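PDB 3MJH: early endosome antigen 1 from Homo sapiens, which probably tethers early endosomes for fusion as an effector of the small GTPase Rab5, which its amino-terminal C2H2 zinc finger binds. Local coordinates for residues 6-9 with 10-13; 22-26 with 27-31; 15-18 with 19-22. One frame throughout, in Å; residues are numbered along the deposited sequence.

Contact 1: 6-9 with 10-13. With ZN (zinc ion), chain G.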
loop_
_atom_site.group_PDB
_atom_site.type_symbol
_atom_site.label_atom_id
_atom_site.label_comp_id
_atom_site.label_asym_id
_atom_site.label_seq_id
_atom_site.Cartn_x
_atom_site.Cartn_y
_atom_site.Cartn_z
ATOM N N PHE B 6 7.967 -12.346 7.134
ATOM C CA PHE B 6 6.755 -13.133 7.022
ATOM C C PHE B 6 5.919 -13.065 8.309
ATOM O O PHE B 6 5.691 -14.066 8.991
ATOM C CB PHE B 6 7.093 -14.558 6.558
ATOM C CG PHE B 6 7.940 -14.592 5.301
ATOM C CD1 PHE B 6 7.382 -14.287 4.057
ATOM C CD2 PHE B 6 9.298 -14.900 5.368
ATOM C CE1 PHE B 6 8.164 -14.310 2.897
ATOM C CE2 PHE B 6 10.090 -14.927 4.220
ATOM C CZ PHE B 6 9.527 -14.634 2.979
ATOM N N ILE B 7 5.459 -11.852 8.616
ATOM C CA ILE B 7 4.589 -11.576 9.771
ATOM C C ILE B 7 3.133 -11.919 9.477
ATOM O O ILE B 7 2.593 -11.562 8.427
ATOM C CB ILE B 7 4.635 -10.087 10.191
ATOM C CG1 ILE B 7 6.070 -9.638 10.447
ATOM C CG2 ILE B 7 3.782 -9.839 11.437
ATOM C CD1 ILE B 7 6.272 -8.183 10.178
ATOM N N CYS B 8 2.503 -12.603 10.421
ATOM C CA CYS B 8 1.074 -12.854 10.349
ATOM C C CYS B 8 0.332 -11.574 10.709
ATOM O O CYS B 8 0.488 -11.070 11.819
ATOM C CB CYS B 8 0.675 -13.989 11.294
ATOM S SG CYS B 8 -1.096 -14.237 11.390
ATOM N N PRO B 9 -0.446 -11.020 9.765
ATOM C CA PRO B 9 -1.189 -9.788 10.086
ATOM C C PRO B 9 -2.250 -9.927 11.198
ATOM O O PRO B 9 -2.661 -8.919 11.774
ATOM C CB PRO B 9 -1.819 -9.385 8.750
ATOM C CG PRO B 9 -1.828 -10.610 7.931
ATOM C CD PRO B 9 -0.648 -11.440 8.366
ATOM N N GLN B 10 -2.658 -11.157 11.515
ATOM C CA GLN B 10 -3.686 -11.396 12.532
ATOM C C GLN B 10 -3.176 -11.387 13.972
ATOM O O GLN B 10 -3.832 -10.842 14.871
ATOM C CB GLN B 10 -4.416 -12.710 12.246
ATOM C CG GLN B 10 -5.505 -12.584 11.203
ATOM C CD GLN B 10 -6.798 -12.046 11.789
ATOM O OE1 GLN B 10 -7.327 -12.598 12.757
ATOM N NE2 GLN B 10 -7.315 -10.969 11.206
ATOM N N CYS B 11 -2.029 -12.012 14.205
ATOM C CA CYS B 11 -1.477 -12.053 15.556
ATOM C C CYS B 11 -0.064 -11.492 15.642
ATOM O O CYS B 11 0.543 -11.504 16.703
ATOM C CB CYS B 11 -1.538 -13.476 16.125
ATOM S SG CYS B 11 -0.506 -14.642 15.258
ATOM N N MET B 12 0.445 -10.978 14.526
ATOM C CA MET B 12 1.803 -10.418 14.457
ATOM C C MET B 12 2.915 -11.455 14.681
ATOM O O MET B 12 4.077 -11.090 14.790
ATOM C CB MET B 12 1.985 -9.227 15.414
ATOM C CG MET B 12 0.933 -8.123 15.315
ATOM S SD MET B 12 0.673 -7.505 13.651
ATOM C CE MET B 12 -0.033 -5.897 13.969
ATOM N N LYS B 13 2.560 -12.740 14.753
ATOM C CA LYS B 13 3.571 -13.808 14.822
ATOM C C LYS B 13 4.529 -13.701 13.626
ATOM O O LYS B 13 4.099 -13.577 12.470
ATOM C CB LYS B 13 2.903 -15.195 14.887
ATOM C CG LYS B 13 3.836 -16.357 15.222
ATOM C CD LYS B 13 3.035 -17.569 15.699
ATOM C CE LYS B 13 3.896 -18.828 15.815
ATOM N NZ LYS B 13 4.966 -18.718 16.859
HETATM ZN ZN ZN G . -1.224 -15.497 13.276
HETATM O O HOH W 1 -3.555 -8.267 14.689
#
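Cys-8 and Lys-13 join the two limbs of a tight turn, residues 6-9 and 10-13 running 143° apart, through an almost straight bond from Cys-8 N to Lys-13 O (2.8 Å, 174°). Met-12 N makes a weak, strongly bent bond to Cys-8 O. This is the zinc knuckle of a C2H2 finger: Cys-8 SG and Cys-11 SG each bind the zinc ion at 2.3 Å. In Cys-8 the SG lies anti to the backbone N (chi1 174°), whereas in Cys-11 it sits between N and the carbonyl carbon, and both thereby converge on the metal. Weak bonds from Gln-10 N to Cys-8 SG and from Lys-13 N to Cys-11 SG probably offset some thiolate charge. Pro-9, with its restrained phi, suits the bend, and Met-12 takes a left-handed backbone conformation where the chain reverses. Ile-7 CG2 lies 3.6 Å from the backbone oxygen Met-12 O; the side chains of Ile-7, Met-12 and Pro-9 each pack on aromatic side chains of the partner protein. The backbone of Phe-6 hydrogen-bonds with that of Leu-15 in strand 14-15, while Cys-8 rests on Leu-21 of helix 18-28.

Contact 2: 22-26 with 27-31. With ZN (zinc ion), chain G.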
loop_
_atom_site.group_PDB
_atom_site.type_symbol
_atom_site.label_atom_id
_atom_site.label_comp_id
_atom_site.label_asym_id
_atom_site.label_seq_id
_atom_site.Cartn_x
_atom_site.Cartn_y
_atom_site.Cartn_z
ATOM N N PHE B 22 1.938 -19.349 5.595
ATOM C CA PHE B 22 0.730 -19.968 5.040
ATOM C C PHE B 22 0.241 -21.106 5.926
ATOM O O PHE B 22 -0.958 -21.190 6.219
ATOM C CB PHE B 22 0.989 -20.533 3.641
ATOM C CG PHE B 22 0.937 -19.511 2.544
ATOM C CD1 PHE B 22 -0.282 -19.040 2.071
ATOM C CD2 PHE B 22 2.111 -19.044 1.959
ATOM C CE1 PHE B 22 -0.330 -18.103 1.047
ATOM C CE2 PHE B 22 2.072 -18.112 0.929
ATOM C CZ PHE B 22 0.843 -17.641 0.478
ATOM N N LYS B 23 1.167 -21.992 6.312
ATOM C CA LYS B 23 0.894 -23.070 7.263
ATOM C C LYS B 23 0.293 -22.528 8.559
ATOM O O LYS B 23 -0.777 -22.973 8.984
ATOM C CB LYS B 23 2.172 -23.867 7.586
ATOM C CG LYS B 23 2.551 -24.936 6.564
ATOM C CD LYS B 23 3.864 -25.660 6.945
ATOM C CE LYS B 23 4.184 -26.779 5.933
ATOM N NZ LYS B 23 5.392 -27.596 6.284
ATOM N N HIS B 24 0.992 -21.583 9.193
ATOM C CA HIS B 24 0.520 -20.992 10.444
ATOM C C HIS B 24 -0.889 -20.428 10.293
ATOM O O HIS B 24 -1.769 -20.753 11.079
ATOM C CB HIS B 24 1.464 -19.892 10.938
ATOM C CG HIS B 24 0.802 -18.914 11.861
ATOM N ND1 HIS B 24 0.608 -19.172 13.202
ATOM C CD2 HIS B 24 0.248 -17.699 11.627
ATOM C CE1 HIS B 24 -0.021 -18.151 13.758
ATOM N NE2 HIS B 24 -0.252 -17.245 12.824
ATOM N N TYR B 25 -1.095 -19.593 9.275
ATOM C CA TYR B 25 -2.385 -18.926 9.057
ATOM C C TYR B 25 -3.543 -19.922 8.908
ATOM O O TYR B 25 -4.597 -19.752 9.517
ATOM C CB TYR B 25 -2.333 -17.999 7.835
ATOM C CG TYR B 25 -3.451 -16.972 7.801
ATOM C CD1 TYR B 25 -3.241 -15.677 8.273
ATOM C CD2 TYR B 25 -4.714 -17.301 7.314
ATOM C CE1 TYR B 25 -4.256 -14.724 8.248
ATOM C CE2 TYR B 25 -5.745 -16.367 7.302
ATOM C CZ TYR B 25 -5.502 -15.074 7.764
ATOM O OH TYR B 25 -6.501 -14.143 7.751
ATOM N N GLU B 26 -3.345 -20.956 8.097
ATOM C CA GLU B 26 -4.411 -21.940 7.867
ATOM C C GLU B 26 -4.752 -22.790 9.105
ATOM O O GLU B 26 -5.897 -23.241 9.269
ATOM C CB GLU B 26 -4.073 -22.836 6.669
ATOM C CG GLU B 26 -4.181 -22.126 5.315
ATOM C CD GLU B 26 -5.566 -21.543 5.053
ATOM O OE1 GLU B 26 -5.645 -20.367 4.620
ATOM O OE2 GLU B 26 -6.571 -22.257 5.278
ATOM N N ALA B 27 -3.764 -22.998 9.967
ATOM C CA ALA B 27 -3.955 -23.774 11.188
ATOM C C ALA B 27 -4.631 -22.974 12.302
ATOM O O ALA B 27 -5.270 -23.542 13.181
ATOM C CB ALA B 27 -2.629 -24.318 11.667
ATOM N N VAL B 28 -4.458 -21.679 12.313
ATOM C CA VAL B 28 -4.949 -20.893 13.407
ATOM C C VAL B 28 -5.992 -19.877 13.046
ATOM O O VAL B 28 -6.901 -19.656 13.781
ATOM C CB VAL B 28 -3.814 -20.174 14.027
ATOM C CG1 VAL B 28 -4.297 -19.241 15.030
ATOM C CG2 VAL B 28 -2.887 -21.133 14.598
ATOM N N HIS B 29 -5.965 -19.339 11.844
ATOM C CA HIS B 29 -6.940 -18.317 11.487
ATOM C C HIS B 29 -7.994 -18.562 10.438
ATOM O O HIS B 29 -8.783 -17.692 10.179
ATOM C CB HIS B 29 -6.250 -17.035 11.089
ATOM C CG HIS B 29 -5.210 -16.600 12.041
ATOM N ND1 HIS B 29 -5.474 -16.409 13.367
ATOM C CD2 HIS B 29 -3.905 -16.350 11.871
ATOM C CE1 HIS B 29 -4.374 -16.048 13.975
ATOM N NE2 HIS B 29 -3.417 -15.998 13.085
ATOM N N ASP B 30 -8.019 -19.713 9.811
ATOM C CA ASP B 30 -8.985 -19.919 8.762
ATOM C C ASP B 30 -10.170 -20.757 9.220
ATOM O O ASP B 30 -10.026 -21.938 9.395
ATOM C CB ASP B 30 -8.272 -20.613 7.594
ATOM C CG ASP B 30 -9.189 -21.011 6.511
ATOM O OD1 ASP B 30 -10.350 -21.231 6.784
ATOM O OD2 ASP B 30 -8.746 -21.136 5.384
ATOM N N ALA B 31 -11.326 -20.154 9.462
ATOM C CA ALA B 31 -12.604 -20.864 9.477
ATOM C C ALA B 31 -12.654 -22.130 10.330
ATOM O O ALA B 31 -13.298 -23.098 9.956
ATOM C CB ALA B 31 -13.037 -21.174 8.086
HETATM ZN ZN ZN G . -1.224 -15.497 13.276
#
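His-24 and His-29 are linked first by metal coordination. His-24 NE2 binds the zinc ion at 2.1 Å and His-29 NE2 binds the zinc ion at 2.3 Å. His-24 NE2 and His-29 NE2 come within 3.4 Å of each other because they share the metal, not through a hydrogen bond. The rings meet obliquely. Imidazole suits this place because its ring nitrogen is a good zinc ligand and carries no added negative charge.

Aromatic contacts help to orient the second ligand. The edge of the His-29 ring points at the face of Tyr-25, with His-29 CD2 3.7 Å from Tyr-25 CD1 and the planes 68° apart. His-29 CB also makes a CH-pi contact over the middle of the same phenol face, 3.9 Å from its centroid. Tyr-25 brings that face round because its CG is anti to the backbone N (chi1 -162°), and its OH is hydrogen-bonded to a basic side chain of the partner protein.

These two histidines, with four residues between them, complete the Cys2His2 site begun by Cys-8 and Cys-11. His-24 lies in the later part of helix 18-28 and His-29 directly follows it, as in classical zinc fingers.

Backbone bonds carry the helix to its end. Ala-27 N donates to Lys-23 O (3.1 Å), and His-29 N reaches Tyr-25 O in a short bond of 2.7 Å, while Val-28 N bonds weakly to His-24 O. Small Ala-27 fits easily on this exposed turn, and branched Val-28 lays CG1 against one face of the His-29 ring.

Glu-26 OE2 and Asp-30 OD2 are modelled only 2.4 Å apart, their carboxylate planes 80° to each other. The spacing is doubtful in detail; if real, one acid is probably protonated.

Contact 3: 15-18 with 19-22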
loop_
_atom_site.group_PDB
_atom_site.type_symbol
_atom_site.label_atom_id
_atom_site.label_comp_id
_atom_site.label_asym_id
_atom_site.label_seq_id
_atom_site.Cartn_x
_atom_site.Cartn_y
_atom_site.Cartn_z
ATOM N N LEU B 15 7.068 -15.543 11.321
ATOM C CA LEU B 15 7.445 -16.888 10.904
ATOM C C LEU B 15 8.643 -16.831 9.968
ATOM O O LEU B 15 8.915 -15.792 9.370
ATOM C CB LEU B 15 6.242 -17.618 10.294
ATOM C CG LEU B 15 5.164 -17.690 11.378
ATOM C CD1 LEU B 15 3.854 -17.055 10.936
ATOM C CD2 LEU B 15 4.968 -19.083 11.984
ATOM N N GLY B 16 9.370 -17.945 9.867
ATOM C CA GLY B 16 10.675 -17.964 9.209
ATOM C C GLY B 16 10.639 -17.987 7.698
ATOM O O GLY B 16 11.619 -17.637 7.040
ATOM N N SER B 17 9.514 -18.400 7.134
ATOM C CA SER B 17 9.390 -18.470 5.684
ATOM C C SER B 17 7.957 -18.182 5.280
ATOM O O SER B 17 7.077 -18.167 6.126
ATOM C CB SER B 17 9.802 -19.858 5.195
ATOM O OG SER B 17 8.863 -20.823 5.617
ATOM N N ALA B 18 7.734 -17.958 3.987
ATOM C CA ALA B 18 6.379 -17.819 3.458
ATOM C C ALA B 18 5.560 -19.082 3.725
ATOM O O ALA B 18 4.435 -18.995 4.204
ATOM C CB ALA B 18 6.404 -17.490 1.987
ATOM N N ASP B 19 6.139 -20.253 3.450
ATOM C CA ASP B 19 5.433 -21.521 3.656
ATOM C C ASP B 19 5.015 -21.706 5.111
ATOM O O ASP B 19 3.901 -22.141 5.383
ATOM C CB ASP B 19 6.266 -22.717 3.180
ATOM C CG ASP B 19 5.492 -24.030 3.247
ATOM O OD1 ASP B 19 4.347 -24.074 2.740
ATOM O OD2 ASP B 19 6.026 -25.018 3.805
ATOM N N GLU B 20 5.902 -21.364 6.045
ATOM C CA GLU B 20 5.567 -21.416 7.471
ATOM C C GLU B 20 4.422 -20.442 7.833
ATOM O O GLU B 20 3.583 -20.759 8.674
ATOM C CB GLU B 20 6.806 -21.155 8.335
ATOM C CG GLU B 20 7.838 -22.300 8.347
ATOM C CD GLU B 20 9.064 -21.999 9.215
ATOM O OE1 GLU B 20 9.424 -20.815 9.382
ATOM O OE2 GLU B 20 9.685 -22.956 9.727
ATOM N N LEU B 21 4.399 -19.268 7.188
ATOM C CA LEU B 21 3.299 -18.302 7.342
ATOM C C LEU B 21 1.961 -18.828 6.824
ATOM O O LEU B 21 0.960 -18.740 7.533
ATOM C CB LEU B 21 3.644 -16.947 6.691
ATOM C CG LEU B 21 2.608 -15.803 6.674
ATOM C CD1 LEU B 21 1.929 -15.587 8.038
ATOM C CD2 LEU B 21 3.251 -14.503 6.211
ATOM N N PHE B 22 1.938 -19.349 5.595
ATOM C CA PHE B 22 0.730 -19.968 5.040
ATOM C C PHE B 22 0.241 -21.106 5.926
ATOM O O PHE B 22 -0.958 -21.190 6.219
ATOM C CB PHE B 22 0.989 -20.533 3.641
ATOM C CG PHE B 22 0.937 -19.511 2.544
ATOM C CD1 PHE B 22 -0.282 -19.040 2.071
ATOM C CD2 PHE B 22 2.111 -19.044 1.959
ATOM C CE1 PHE B 22 -0.330 -18.103 1.047
ATOM C CE2 PHE B 22 2.072 -18.112 0.929
ATOM C CZ PHE B 22 0.843 -17.641 0.478
#
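Ser-17 holds OG between its own backbone N and carbonyl carbon (chi1 68°), which turns the hydroxyl forward, over the first turn, to meet Glu-20 N. Glu-20 in turn sends its side chain back along the start of the helix: its CG lies anti to the carbonyl carbon and the chain is extended beyond, with chi2 at 180°, so that OE1 arrives beside Gly-16.

The result is an N-cap at the start of helix 18-28. Glu-20 N gives a straight bond to Ser-17 OG (3.0 Å, 164°), satisfying an amide that no earlier helical carbonyl can reach. Serine suits the position because its hydroxyl, on a single carbon, can reach the backbone N-H of the residue three places on. The aliphatic part of Glu-20 lies close over the same oxygen, with Glu-20 CG 3.3 Å from Ser-17 OG. Beyond it, Glu-20 OE1 receives a weak, bent bond from Gly-16 N (2.9 Å) and comes within 3.1 Å of Gly-16 CA, an approach eased by the lack of a side chain there.

The first regular helical bonds follow. Leu-21 N donates to Ser-17 O, and Phe-22 N to Ala-18 O at 2.9 Å, nearly along the C=O axis; Phe-22 CD2 also lies 3.2 Å from that oxygen.

Leu-15 CD1 meets Leu-21 CD1 at 3.8 Å, the two side chains crossing at about a right angle. Leucine's branched apolar end suits both places, since Leu-21 is buried against Phe-6 and Cys-8 and Leu-15 touches the zinc-site residues.

Chemically, the hydroxyl of Ser-17 supplies the acceptor that a first-turn amide lacks, while the carboxylates of Asp-19 and Glu-20 would probably interact favourably with the positive end of the helix dipole.

The three contacts follow the chain in the order contact 1, contact 3, contact 2, and their centres lie 10 to 11 Å apart. Contact 1 occupies the loop before strand 14-15, contact 3 leads from that strand into helix 18-28, and contact 2 finishes the same helix, sharing Phe-22 with contact 3. The zinc ion ties contact 1 to contact 2, each supplying two ligands from opposite sides of the chain's centre. Contact 3 packs against both of the others: Leu-15 on His-24, and Leu-21 and Ala-18 on Cys-8 and Phe-6. In so short a chain, metal and small apolar core together probably fix the surface that all three contacts present to the partner protein.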